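Local coordinates for protein D-galactonate dehydratase family member SEN1436 (Salmonella enterica subsp. enterica serovar Enteritidis, PDB 3TW9) that dehydrates D-gluconate weakly to 2-dehydro-3-deoxy-D-gluconate with one magnesium ion per subunit, an activity probably too low to matter for gluconate breakdown in vivo, at residues C[34-39]-C[72-77]; C[44-49]-C[355-360]; C[141-146]-C[369-374]; C[386-391]-C[415-420]. All blocks are in the same frame, centred on the assembly; numbering follows the deposited sequence.

In the fold
Four contacts tie this enolase-superfamily chain together at several levels. Interaction 1 lies within the N-terminal domain, between its three-stranded sheet and helix 70-85. Interaction 2, with its centre about 11 Å away, uses the neighbouring strand 46-53 and joins that sheet to helix 357-369 of the barrel domain; along the chain the two alternate. Interaction 4, last in sequence and centred about 11 Å from interaction 2, brings F389 against V48, L46 and P357, while T39 bonds to A417 O. Interactions 1, 2 and 4 thus form one continuous patch joining sheet to barrel. Interaction 3, centred about 23 Å from interaction 2, occupies the loop after helix 357-369, at the subunit contact.

Interaction 1. Residues C[34-39]-C[72-77]; sequences VKTILT and AVKSAI
T36 points from strand 34-39 between K74 and I77 of helix 72-77, and the closest packing of this contact gathers around it. T36 OG1 sits 3.3 Å from I77 CG2 and also faces I77 CB and CD1, although its hydrogen-bond partner is D78, one residue further along the helix. With OG1 turned beside the backbone N (chi1 -55°), the methyl T36 CG2 falls on the other branch and rests 4.0 Å from K74 CB. V34 extends this apolar side: V34 CG1 meets I77 CG2 at 4.0 Å, the two side chains crossing at about a right angle, and both residues also touch V49 of the middle strand.

The other side is looser and more polar. K74 runs out extended as far as CE and bends only at its last torsion (chi4 63°), which swings NZ back to the strand. There K74 NZ makes a weak hydrogen bond of 3.3 Å to T36 O, while water 1 accepts a 2.9 Å bond from T36 N and a weak one from K74 NZ. The firmer partner of this ammonium is D78, through a salt bridge. The aliphatic part of the lysine is used as well, since L38 CD1 lies 3.7 Å from K74 CD.

Strand and helix run nearly antiparallel, at 169°, with their axes 8.5 Å apart at closest approach. Such a helix laid along an antiparallel three-stranded sheet is the basic layer of the alpha+beta N-terminal domain of the mandelate racemase/muconate lactonizing enzyme family.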
loop_
_atom_site.group_PDB
_atom_site.type_symbol
_atom_site.label_atom_id
_atom_site.label_comp_id
_atom_site.label_asym_id
_atom_site.label_seq_id
_atom_site.Cartn_x
_atom_site.Cartn_y
_atom_site.Cartn_z
ATOM N N VAL C 34 -28.392 -2.925 -4.120
ATOM C CA VAL C 34 -27.484 -1.843 -4.486
ATOM C C VAL C 34 -28.299 -0.800 -5.234
ATOM O O VAL C 34 -28.891 -1.103 -6.280
ATOM C CB VAL C 34 -26.329 -2.333 -5.411
ATOM C CG1 VAL C 34 -25.434 -1.173 -5.820
ATOM C CG2 VAL C 34 -25.512 -3.416 -4.736
ATOM N N LYS C 35 -28.355 0.420 -4.703
ATOM C CA LYS C 35 -28.975 1.513 -5.453
ATOM C C LYS C 35 -28.152 2.798 -5.553
ATOM O O LYS C 35 -27.299 3.090 -4.705
ATOM C CB LYS C 35 -30.367 1.817 -4.919
ATOM C CG LYS C 35 -30.374 2.591 -3.638
ATOM C CD LYS C 35 -31.787 2.941 -3.195
ATOM C CE LYS C 35 -31.830 3.044 -1.682
ATOM N NZ LYS C 35 -33.205 3.158 -1.106
ATOM N N THR C 36 -28.443 3.560 -6.599
ATOM C CA THR C 36 -27.779 4.812 -6.896
ATOM C C THR C 36 -28.735 5.927 -6.557
ATOM O O THR C 36 -29.807 6.028 -7.146
ATOM C CB THR C 36 -27.392 4.944 -8.372
ATOM O OG1 THR C 36 -26.606 3.822 -8.746
ATOM C CG2 THR C 36 -26.555 6.201 -8.599
ATOM N N ILE C 37 -28.332 6.753 -5.602
ATOM C CA ILE C 37 -29.075 7.960 -5.243
ATOM C C ILE C 37 -28.487 9.163 -5.947
ATOM O O ILE C 37 -27.300 9.480 -5.774
ATOM C CB ILE C 37 -29.088 8.167 -3.696
ATOM C CG1 ILE C 37 -29.644 6.913 -3.005
ATOM C CG2 ILE C 37 -29.883 9.440 -3.308
ATOM C CD1 ILE C 37 -29.181 6.726 -1.545
ATOM N N LEU C 38 -29.301 9.817 -6.773
ATOM C CA LEU C 38 -28.883 11.019 -7.466
ATOM C C LEU C 38 -29.477 12.276 -6.817
ATOM O O LEU C 38 -30.696 12.429 -6.727
ATOM C CB LEU C 38 -29.272 10.956 -8.940
ATOM C CG LEU C 38 -28.577 9.923 -9.848
ATOM C CD1 LEU C 38 -28.993 10.228 -11.268
ATOM C CD2 LEU C 38 -27.077 10.002 -9.752
ATOM N N THR C 39 -28.615 13.184 -6.387
ATOM C CA THR C 39 -29.069 14.379 -5.642
ATOM C C THR C 39 -28.119 15.562 -5.885
ATOM O O THR C 39 -26.922 15.370 -6.089
ATOM C CB THR C 39 -29.234 14.060 -4.111
ATOM O OG1 THR C 39 -29.806 15.185 -3.423
ATOM C CG2 THR C 39 -27.892 13.663 -3.452
ATOM N N ALA C 72 -24.884 8.521 -16.736
ATOM C CA ALA C 72 -24.148 7.356 -17.236
ATOM C C ALA C 72 -23.518 6.515 -16.111
ATOM O O ALA C 72 -23.484 5.273 -16.188
ATOM C CB ALA C 72 -23.101 7.784 -18.297
ATOM N N VAL C 73 -23.048 7.193 -15.064
ATOM C CA VAL C 73 -22.616 6.524 -13.834
ATOM C C VAL C 73 -23.755 5.701 -13.198
ATOM O O VAL C 73 -23.561 4.538 -12.850
ATOM C CB VAL C 73 -22.019 7.531 -12.834
ATOM C CG1 VAL C 73 -21.694 6.834 -11.483
ATOM C CG2 VAL C 73 -20.755 8.175 -13.436
ATOM N N LYS C 74 -24.935 6.310 -13.069
ATOM C CA LYS C 74 -26.131 5.589 -12.585
ATOM C C LYS C 74 -26.453 4.380 -13.441
ATOM O O LYS C 74 -26.665 3.295 -12.908
ATOM C CB LYS C 74 -27.343 6.523 -12.516
ATOM C CG LYS C 74 -28.653 5.789 -12.140
ATOM C CD LYS C 74 -29.839 6.749 -12.056
ATOM C CE LYS C 74 -31.107 6.023 -11.592
ATOM N NZ LYS C 74 -30.964 5.460 -10.209
ATOM N N SER C 75 -26.442 4.571 -14.770
ATOM C CA SER C 75 -26.700 3.465 -15.703
ATOM C C SER C 75 -25.718 2.311 -15.464
ATOM O O SER C 75 -26.129 1.160 -15.320
ATOM C CB SER C 75 -26.703 3.948 -17.175
ATOM O OG SER C 75 -26.925 2.848 -18.057
ATOM N N ALA C 76 -24.421 2.631 -15.364
ATOM C CA ALA C 76 -23.406 1.622 -15.130
ATOM C C ALA C 76 -23.615 0.833 -13.831
ATOM O O ALA C 76 -23.530 -0.398 -13.842
ATOM C CB ALA C 76 -22.002 2.235 -15.193
ATOM N N ILE C 77 -23.926 1.538 -12.740
ATOM C CA ILE C 77 -24.178 0.906 -11.444
ATOM C C ILE C 77 -25.465 0.071 -11.456
ATOM O O ILE C 77 -25.424 -1.116 -11.115
ATOM C CB ILE C 77 -24.256 1.935 -10.283
ATOM C CG1 ILE C 77 -22.949 2.722 -10.190
ATOM C CG2 ILE C 77 -24.533 1.230 -8.924
ATOM C CD1 ILE C 77 -23.077 4.049 -9.429
HETATM O O HOH W 1 -30.774 2.900 -8.131
#

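Interaction 2. Residues C[44-49]-C[355-360]; sequences IDLAVV and ISPVGV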
loop_
_atom_site.group_PDB
_atom_site.type_symbol
_atom_site.label_atom_id
_atom_site.label_comp_id
_atom_site.label_asym_id
_atom_site.label_seq_id
_atom_site.Cartn_x
_atom_site.Cartn_y
_atom_site.Cartn_z
ATOM N N ILE C 44 -24.987 20.940 -7.598
ATOM C CA ILE C 44 -23.997 20.188 -8.400
ATOM C C ILE C 44 -24.426 18.711 -8.345
ATOM O O ILE C 44 -24.633 18.168 -7.251
ATOM C CB ILE C 44 -22.557 20.329 -7.807
ATOM C CG1 ILE C 44 -22.057 21.779 -7.836
ATOM C CG2 ILE C 44 -21.577 19.429 -8.583
ATOM C CD1 ILE C 44 -20.862 22.059 -6.928
ATOM N N ASP C 45 -24.587 18.061 -9.502
ATOM C CA ASP C 45 -25.066 16.666 -9.525
ATOM C C ASP C 45 -24.119 15.712 -8.789
ATOM O O ASP C 45 -22.917 15.697 -9.056
ATOM C CB ASP C 45 -25.231 16.179 -10.976
ATOM C CG ASP C 45 -26.384 16.860 -11.709
ATOM O OD1 ASP C 45 -27.144 17.656 -11.102
ATOM O OD2 ASP C 45 -26.533 16.579 -12.905
ATOM N N LEU C 46 -24.676 14.936 -7.866
ATOM C CA LEU C 46 -23.939 13.937 -7.092
ATOM C C LEU C 46 -24.531 12.543 -7.298
ATOM O O LEU C 46 -25.743 12.401 -7.530
ATOM C CB LEU C 46 -23.970 14.263 -5.592
ATOM C CG LEU C 46 -23.650 15.676 -5.111
ATOM C CD1 LEU C 46 -23.899 15.806 -3.596
ATOM C CD2 LEU C 46 -22.201 16.117 -5.498
ATOM N N ALA C 47 -23.672 11.524 -7.223
ATOM C CA ALA C 47 -24.129 10.132 -7.161
ATOM C C ALA C 47 -23.583 9.487 -5.917
ATOM O O ALA C 47 -22.384 9.508 -5.648
ATOM C CB ALA C 47 -23.694 9.328 -8.385
ATOM N N VAL C 48 -24.491 8.924 -5.142
ATOM C CA VAL C 48 -24.150 8.208 -3.945
ATOM C C VAL C 48 -24.750 6.816 -4.066
ATOM O O VAL C 48 -25.943 6.664 -4.339
ATOM C CB VAL C 48 -24.710 8.919 -2.673
ATOM C CG1 VAL C 48 -24.553 8.026 -1.444
ATOM C CG2 VAL C 48 -24.015 10.245 -2.476
ATOM N N VAL C 49 -23.908 5.807 -3.880
ATOM C CA VAL C 49 -24.347 4.413 -3.820
ATOM C C VAL C 49 -24.685 4.014 -2.395
ATOM O O VAL C 49 -23.879 4.236 -1.495
ATOM C CB VAL C 49 -23.231 3.444 -4.384
ATOM C CG1 VAL C 49 -23.508 1.960 -4.070
ATOM C CG2 VAL C 49 -23.106 3.610 -5.885
ATOM N N ILE C 355 -18.075 16.563 -5.529
ATOM C CA ILE C 355 -17.762 15.403 -4.728
ATOM C C ILE C 355 -18.866 15.396 -3.661
ATOM O O ILE C 355 -19.209 16.459 -3.133
ATOM C CB ILE C 355 -16.337 15.515 -4.080
ATOM C CG1 ILE C 355 -16.030 14.329 -3.161
ATOM C CG2 ILE C 355 -16.154 16.858 -3.325
ATOM C CD1 ILE C 355 -14.524 14.241 -2.720
ATOM N N SER C 356 -19.451 14.232 -3.382
ATOM C CA SER C 356 -20.477 14.179 -2.344
ATOM C C SER C 356 -19.832 14.330 -0.969
ATOM O O SER C 356 -18.624 14.096 -0.804
ATOM C CB SER C 356 -21.296 12.887 -2.446
ATOM O OG SER C 356 -20.616 11.777 -1.880
ATOM N N PRO C 357 -20.628 14.716 0.044
ATOM C CA PRO C 357 -20.055 14.664 1.389
ATOM C C PRO C 357 -19.495 13.286 1.792
ATOM O O PRO C 357 -18.584 13.208 2.636
ATOM C CB PRO C 357 -21.239 15.083 2.271
ATOM C CG PRO C 357 -21.944 16.114 1.373
ATOM C CD PRO C 357 -21.945 15.397 0.032
ATOM N N VAL C 358 -20.016 12.214 1.189
ATOM C CA VAL C 358 -19.480 10.876 1.415
ATOM C C VAL C 358 -18.031 10.802 0.865
ATOM O O VAL C 358 -17.137 10.345 1.549
ATOM C CB VAL C 358 -20.351 9.784 0.742
ATOM C CG1 VAL C 358 -19.760 8.378 0.958
ATOM C CG2 VAL C 358 -21.812 9.827 1.273
ATOM N N GLY C 359 -17.826 11.257 -0.367
ATOM C CA GLY C 359 -16.454 11.399 -0.923
ATOM C C GLY C 359 -15.566 12.333 -0.095
ATOM O O GLY C 359 -14.366 12.099 0.047
ATOM N N VAL C 360 -16.148 13.413 0.429
ATOM C CA VAL C 360 -15.389 14.346 1.309
ATOM C C VAL C 360 -14.842 13.583 2.522
ATOM O O VAL C 360 -13.655 13.666 2.854
ATOM C CB VAL C 360 -16.253 15.583 1.702
ATOM C CG1 VAL C 360 -15.569 16.419 2.809
ATOM C CG2 VAL C 360 -16.473 16.446 0.471
#
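At the interface between the N-terminal sheet and the barrel domain of this enolase-superfamily enzyme, L46 and V48 of strand 46-49 press on the start of the helix that begins at P357. L46 reaches the chain just before the helix with both ends of its fork. L46 CD2 lies 3.8 Å from I355 O, and L46 CD1 spreads over S356 and reaches P357 CD at 4.1 Å. Two residues along the strand, V48 CG2 points at the serine, 3.8 Å from S356 OG, while V48 CG1 approaches V358 CG2 at 4.3 Å.

S356 is the N-cap of this helix, which lies in the C-terminal part of the modified TIM barrel. Its OG stands between its own backbone N and carbonyl carbon (chi1 79°), a rotamer that turns the oxygen back over the first turn. There S356 OG accepts a nearly straight bond from G359 N, at 3.2 Å and 167°, and a weak, bent one from V358 N. The buried hydroxyl oxygen is thus engaged by the helix end, even though an apolar methyl of V48 lies beside it.

F389 and L385 wall the contact further, F389 lying against L46, V48, P357 and V358. D354, assigned to substrate binding, immediately precedes I355, and its side chain is about 6 Å from that of L46.

Interaction 3. Residues C[141-146]-C[369-374]; sequences GKCRDG and SSPNFG
R144 and the turn S370-F373 make the closest contact here. The arginine offers the edge of its guanidinium group to backbone carbonyls: R144 NH1 donates to S370 O at 2.8 Å with an N-H...O angle of 150°, the oxygen lying close to the guanidinium plane. R144 NH2 adds two weaker bonds, one to the same S370 O and one to P371 O at 3.4 Å. F373 covers one face of the group, F373 CB being 3.4 Å from R144 CZ and set over the centre of the plane. The phenyl ring continues past NE, with F373 CD2 3.4 Å from R144 NE, and the two planes stand 41° apart, a tilted approach and not a parallel stack.

CG of R144 is placed between the backbone N and the carbonyl carbon (chi1 50°), and a bend at chi3 brings the guanidinium group round to the turn. Beside it C143 closes the edge of the contact, C143 SG lying 3.8 Å from S369 O and 4.4 Å from P371 CD.

Further out, water 2 lies between G141 O and S369 O, 2.6 Å from the latter. The turn itself is of type I, closed by a weak bond from F373 N to S370 O, the oxygen that R144 also grips. N372 ND2 anchors it to A337 O and V345 O. R92 of the second subunit bonds to K142 O, and its E94 packs on C143 and P371. Two irregular loops, each leading into a barrel strand (147-152 and 376-377), are joined at a subunit interface by R144 bonding to the carbonyls of the turn.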
loop_
_atom_site.group_PDB
_atom_site.type_symbol
_atom_site.label_atom_id
_atom_site.label_comp_id
_atom_site.label_asym_id
_atom_site.label_seq_id
_atom_site.Cartn_x
_atom_site.Cartn_y
_atom_site.Cartn_z
ATOM N N GLY C 141 -5.165 3.766 12.069
ATOM C CA GLY C 141 -5.343 4.816 13.087
ATOM C C GLY C 141 -4.835 6.207 12.717
ATOM O O GLY C 141 -4.238 6.417 11.652
ATOM N N LYS C 142 -5.082 7.167 13.607
ATOM C CA LYS C 142 -4.732 8.576 13.388
ATOM C C LYS C 142 -3.238 8.816 13.260
ATOM O O LYS C 142 -2.460 8.328 14.083
ATOM C CB LYS C 142 -5.309 9.432 14.526
ATOM C CG LYS C 142 -6.754 9.739 14.348
ATOM C CD LYS C 142 -7.227 10.744 15.377
ATOM C CE LYS C 142 -8.750 10.872 15.357
ATOM N NZ LYS C 142 -9.274 11.233 16.705
ATOM N N CYS C 143 -2.836 9.565 12.225
ATOM C CA CYS C 143 -1.429 9.929 12.041
ATOM C C CYS C 143 -1.181 11.411 12.333
ATOM O O CYS C 143 -0.050 11.901 12.245
ATOM C CB CYS C 143 -0.979 9.619 10.604
ATOM S SG CYS C 143 -0.870 7.860 10.342
ATOM N N ARG C 144 -2.245 12.135 12.664
ATOM C CA ARG C 144 -2.136 13.556 12.955
ATOM C C ARG C 144 -3.362 13.907 13.811
ATOM O O ARG C 144 -4.294 13.112 13.913
ATOM C CB ARG C 144 -2.088 14.383 11.657
ATOM C CG ARG C 144 -3.212 14.033 10.655
ATOM C CD ARG C 144 -2.928 14.629 9.251
ATOM N NE ARG C 144 -1.554 14.343 8.842
ATOM C CZ ARG C 144 -1.130 13.161 8.402
ATOM N NH1 ARG C 144 -1.978 12.151 8.219
ATOM N NH2 ARG C 144 0.148 12.995 8.088
ATOM N N ASP C 145 -3.364 15.102 14.397
ATOM C CA ASP C 145 -4.432 15.527 15.313
ATOM C C ASP C 145 -5.558 16.334 14.644
ATOM O O ASP C 145 -6.566 16.649 15.274
ATOM C CB ASP C 145 -3.812 16.336 16.451
ATOM C CG ASP C 145 -2.751 15.556 17.213
ATOM O OD1 ASP C 145 -3.136 14.557 17.833
ATOM O OD2 ASP C 145 -1.551 15.947 17.211
ATOM N N GLY C 146 -5.372 16.688 13.378
ATOM C CA GLY C 146 -6.402 17.352 12.570
ATOM C C GLY C 146 -5.919 17.390 11.120
ATOM O O GLY C 146 -4.752 17.122 10.854
ATOM N N SER C 369 -5.124 8.630 8.022
ATOM C CA SER C 369 -4.375 7.393 8.162
ATOM C C SER C 369 -3.100 7.288 7.304
ATOM O O SER C 369 -2.460 6.247 7.318
ATOM C CB SER C 369 -5.276 6.178 7.888
ATOM O OG SER C 369 -5.856 6.293 6.606
ATOM N N SER C 370 -2.757 8.329 6.541
ATOM C CA SER C 370 -1.552 8.300 5.705
ATOM C C SER C 370 -0.444 9.092 6.381
ATOM O O SER C 370 -0.628 10.264 6.688
ATOM C CB SER C 370 -1.803 8.903 4.295
ATOM O OG SER C 370 -2.772 8.144 3.565
ATOM N N PRO C 371 0.737 8.465 6.585
ATOM C CA PRO C 371 1.883 9.244 7.081
ATOM C C PRO C 371 2.277 10.344 6.107
ATOM O O PRO C 371 2.686 11.428 6.523
ATOM C CB PRO C 371 3.015 8.204 7.172
ATOM C CG PRO C 371 2.353 6.931 7.230
ATOM C CD PRO C 371 1.056 7.035 6.488
ATOM N N ASN C 372 2.119 10.062 4.812
ATOM C CA ASN C 372 2.508 10.991 3.753
ATOM C C ASN C 372 1.374 11.877 3.276
ATOM O O ASN C 372 1.378 12.345 2.116
ATOM C CB ASN C 372 3.105 10.214 2.551
ATOM C CG ASN C 372 2.091 9.269 1.934
ATOM O OD1 ASN C 372 1.388 8.571 2.642
ATOM N ND2 ASN C 372 2.011 9.248 0.620
ATOM N N PHE C 373 0.379 12.121 4.130
ATOM C CA PHE C 373 -0.601 13.179 3.823
ATOM C C PHE C 373 0.063 14.506 3.538
ATOM O O PHE C 373 1.009 14.920 4.246
ATOM C CB PHE C 373 -1.564 13.328 5.019
ATOM C CG PHE C 373 -2.362 14.602 5.009
ATOM C CD1 PHE C 373 -3.545 14.690 4.290
ATOM C CD2 PHE C 373 -1.923 15.717 5.719
ATOM C CE1 PHE C 373 -4.291 15.893 4.279
ATOM C CE2 PHE C 373 -2.641 16.896 5.691
ATOM C CZ PHE C 373 -3.845 16.972 4.998
ATOM N N GLY C 374 -0.422 15.202 2.501
ATOM C CA GLY C 374 0.122 16.531 2.176
ATOM C C GLY C 374 -0.816 17.666 2.557
ATOM O O GLY C 374 -0.456 18.541 3.376
HETATM O O HOH W 2 -2.696 4.888 9.519
#

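Interaction 4. Residues C[386-391]-C[415-420]; sequences RDVFPG and AKAAKY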
loop_
_atom_site.group_PDB
_atom_site.type_symbol
_atom_site.label_atom_id
_atom_site.label_comp_id
_atom_site.label_asym_id
_atom_site.label_seq_id
_atom_site.Cartn_x
_atom_site.Cartn_y
_atom_site.Cartn_z
ATOM N N ARG C 386 -25.516 19.846 4.230
ATOM C CA ARG C 386 -25.420 19.431 5.632
ATOM C C ARG C 386 -26.681 18.701 6.101
ATOM O O ARG C 386 -26.608 17.759 6.896
ATOM C CB ARG C 386 -25.123 20.643 6.536
ATOM C CG ARG C 386 -23.645 21.060 6.574
ATOM C CD ARG C 386 -23.398 22.279 7.510
ATOM N NE ARG C 386 -23.977 23.517 6.979
ATOM C CZ ARG C 386 -23.353 24.347 6.145
ATOM N NH1 ARG C 386 -22.116 24.082 5.750
ATOM N NH2 ARG C 386 -23.964 25.445 5.700
ATOM N N ASP C 387 -27.822 19.126 5.563
ATOM C CA ASP C 387 -29.134 18.624 5.963
ATOM C C ASP C 387 -29.331 17.228 5.384
ATOM O O ASP C 387 -29.746 16.300 6.084
ATOM C CB ASP C 387 -30.221 19.583 5.439
ATOM C CG ASP C 387 -31.599 19.303 6.020
ATOM O OD1 ASP C 387 -31.695 18.792 7.150
ATOM O OD2 ASP C 387 -32.598 19.614 5.344
ATOM N N VAL C 388 -28.980 17.080 4.107
ATOM C CA VAL C 388 -29.127 15.814 3.393
ATOM C C VAL C 388 -28.135 14.762 3.880
ATOM O O VAL C 388 -28.452 13.574 3.952
ATOM C CB VAL C 388 -29.052 16.019 1.849
ATOM C CG1 VAL C 388 -29.009 14.658 1.092
ATOM C CG2 VAL C 388 -30.266 16.834 1.345
ATOM N N PHE C 389 -26.942 15.222 4.246
ATOM C CA PHE C 389 -25.835 14.341 4.644
ATOM C C PHE C 389 -25.367 14.602 6.075
ATOM O O PHE C 389 -24.333 15.258 6.273
ATOM C CB PHE C 389 -24.620 14.532 3.718
ATOM C CG PHE C 389 -24.852 14.126 2.296
ATOM C CD1 PHE C 389 -24.600 12.812 1.889
ATOM C CD2 PHE C 389 -25.293 15.058 1.357
ATOM C CE1 PHE C 389 -24.790 12.426 0.567
ATOM C CE2 PHE C 389 -25.490 14.692 0.032
ATOM C CZ PHE C 389 -25.239 13.356 -0.364
ATOM N N PRO C 390 -26.101 14.082 7.081
ATOM C CA PRO C 390 -25.659 14.288 8.466
ATOM C C PRO C 390 -24.348 13.554 8.798
ATOM O O PRO C 390 -24.177 12.374 8.443
ATOM C CB PRO C 390 -26.828 13.746 9.309
ATOM C CG PRO C 390 -27.576 12.851 8.422
ATOM C CD PRO C 390 -27.419 13.416 7.029
ATOM N N GLY C 391 -23.441 14.269 9.469
ATOM C CA GLY C 391 -22.108 13.755 9.780
ATOM C C GLY C 391 -20.968 14.443 9.030
ATOM O O GLY C 391 -19.820 13.983 9.121
ATOM N N ALA C 415 -35.237 10.945 1.746
ATOM C CA ALA C 415 -36.374 11.858 1.534
ATOM C C ALA C 415 -35.917 13.287 1.246
ATOM O O ALA C 415 -36.434 13.938 0.341
ATOM C CB ALA C 415 -37.346 11.818 2.708
ATOM N N LYS C 416 -34.926 13.761 1.994
ATOM C CA LYS C 416 -34.355 15.099 1.764
ATOM C C LYS C 416 -33.553 15.199 0.441
ATOM O O LYS C 416 -33.637 16.202 -0.276
ATOM C CB LYS C 416 -33.527 15.542 2.972
ATOM C CG LYS C 416 -34.376 15.770 4.233
ATOM C CD LYS C 416 -33.517 16.093 5.440
ATOM C CE LYS C 416 -34.367 16.403 6.677
ATOM N NZ LYS C 416 -33.542 16.758 7.862
ATOM N N ALA C 417 -32.817 14.137 0.123
ATOM C CA ALA C 417 -32.063 14.037 -1.142
ATOM C C ALA C 417 -32.944 14.166 -2.380
ATOM O O ALA C 417 -32.564 14.835 -3.350
ATOM C CB ALA C 417 -31.284 12.722 -1.180
ATOM N N ALA C 418 -34.132 13.556 -2.322
ATOM C CA ALA C 418 -35.109 13.559 -3.423
ATOM C C ALA C 418 -35.646 14.950 -3.763
ATOM O O ALA C 418 -36.150 15.175 -4.876
ATOM C CB ALA C 418 -36.263 12.598 -3.100
ATOM N N LYS C 419 -35.492 15.885 -2.817
ATOM C CA LYS C 419 -35.930 17.268 -2.990
ATOM C C LYS C 419 -35.020 18.070 -3.904
ATOM O O LYS C 419 -35.407 19.143 -4.379
ATOM C CB LYS C 419 -36.035 17.961 -1.633
ATOM C CG LYS C 419 -37.125 17.386 -0.724
ATOM C CD LYS C 419 -36.916 17.802 0.737
ATOM C CE LYS C 419 -36.838 19.319 0.930
ATOM N NZ LYS C 419 -36.097 19.687 2.178
ATOM N N TYR C 420 -33.810 17.547 -4.154
ATOM C CA TYR C 420 -32.840 18.195 -5.041
ATOM C C TYR C 420 -32.482 17.289 -6.226
ATOM O O TYR C 420 -31.394 16.692 -6.237
ATOM C CB TYR C 420 -31.554 18.571 -4.265
ATOM C CG TYR C 420 -31.834 19.298 -2.964
ATOM C CD1 TYR C 420 -32.060 20.679 -2.948
ATOM C CD2 TYR C 420 -31.902 18.601 -1.761
ATOM C CE1 TYR C 420 -32.330 21.346 -1.750
ATOM C CE2 TYR C 420 -32.173 19.259 -0.560
ATOM C CZ TYR C 420 -32.389 20.622 -0.571
ATOM O OH TYR C 420 -32.655 21.264 0.617
HETATM O O HOH W 3 -31.009 15.300 8.089
HETATM O O HOH W 4 -33.284 19.193 2.882
#
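D387 and K416 carry the charged part of this contact. K416 NZ donates to D387 OD1 at 2.8 Å in a salt bridge, meeting the oxygen on its syn side but 34° out of the carboxylate plane. The lysine is extended beyond CG, so its methylenes pass across the carboxylate at about a right angle, K416 CD lying 3.6 Å from D387 OD2. D387 directs its carboxylate to the lysine with CG anti to the backbone N (chi1 -169°).

Two waters extend the polar network. Water 3 donates to D387 O at 2.6 Å and accepts from K416 NZ, giving the ammonium a second partner. Water 4 donates to D387 OD2 and accepts from K419 NZ, and it lies 3.1 Å from Y420 OH, in the plane of the ring. Since K419 NZ and D387 OD2 are themselves 4.7 Å apart, the second lysine may add a modest electrostatic pull on the carboxylate.

The apolar part is the work of V388, whose two methyls divide the surface between them. V388 CG1 meets A417 CB at 3.8 Å, while V388 CG2 lies 3.6 Å from Y420 CE2 and also reaches K416 CB. Its contact with the ring is oblique, and valine and tyrosine slide past each other in opposite directions. P41 also touches both V388 and Y420.

Y420 ends a type I turn beginning at A417, and A417 O accepts from T39 OG1. The whole joins helices 383-388 and 414-417 in the C-terminal part of the chain, which folds back here against the N-terminal sheet of an enolase-superfamily enzyme.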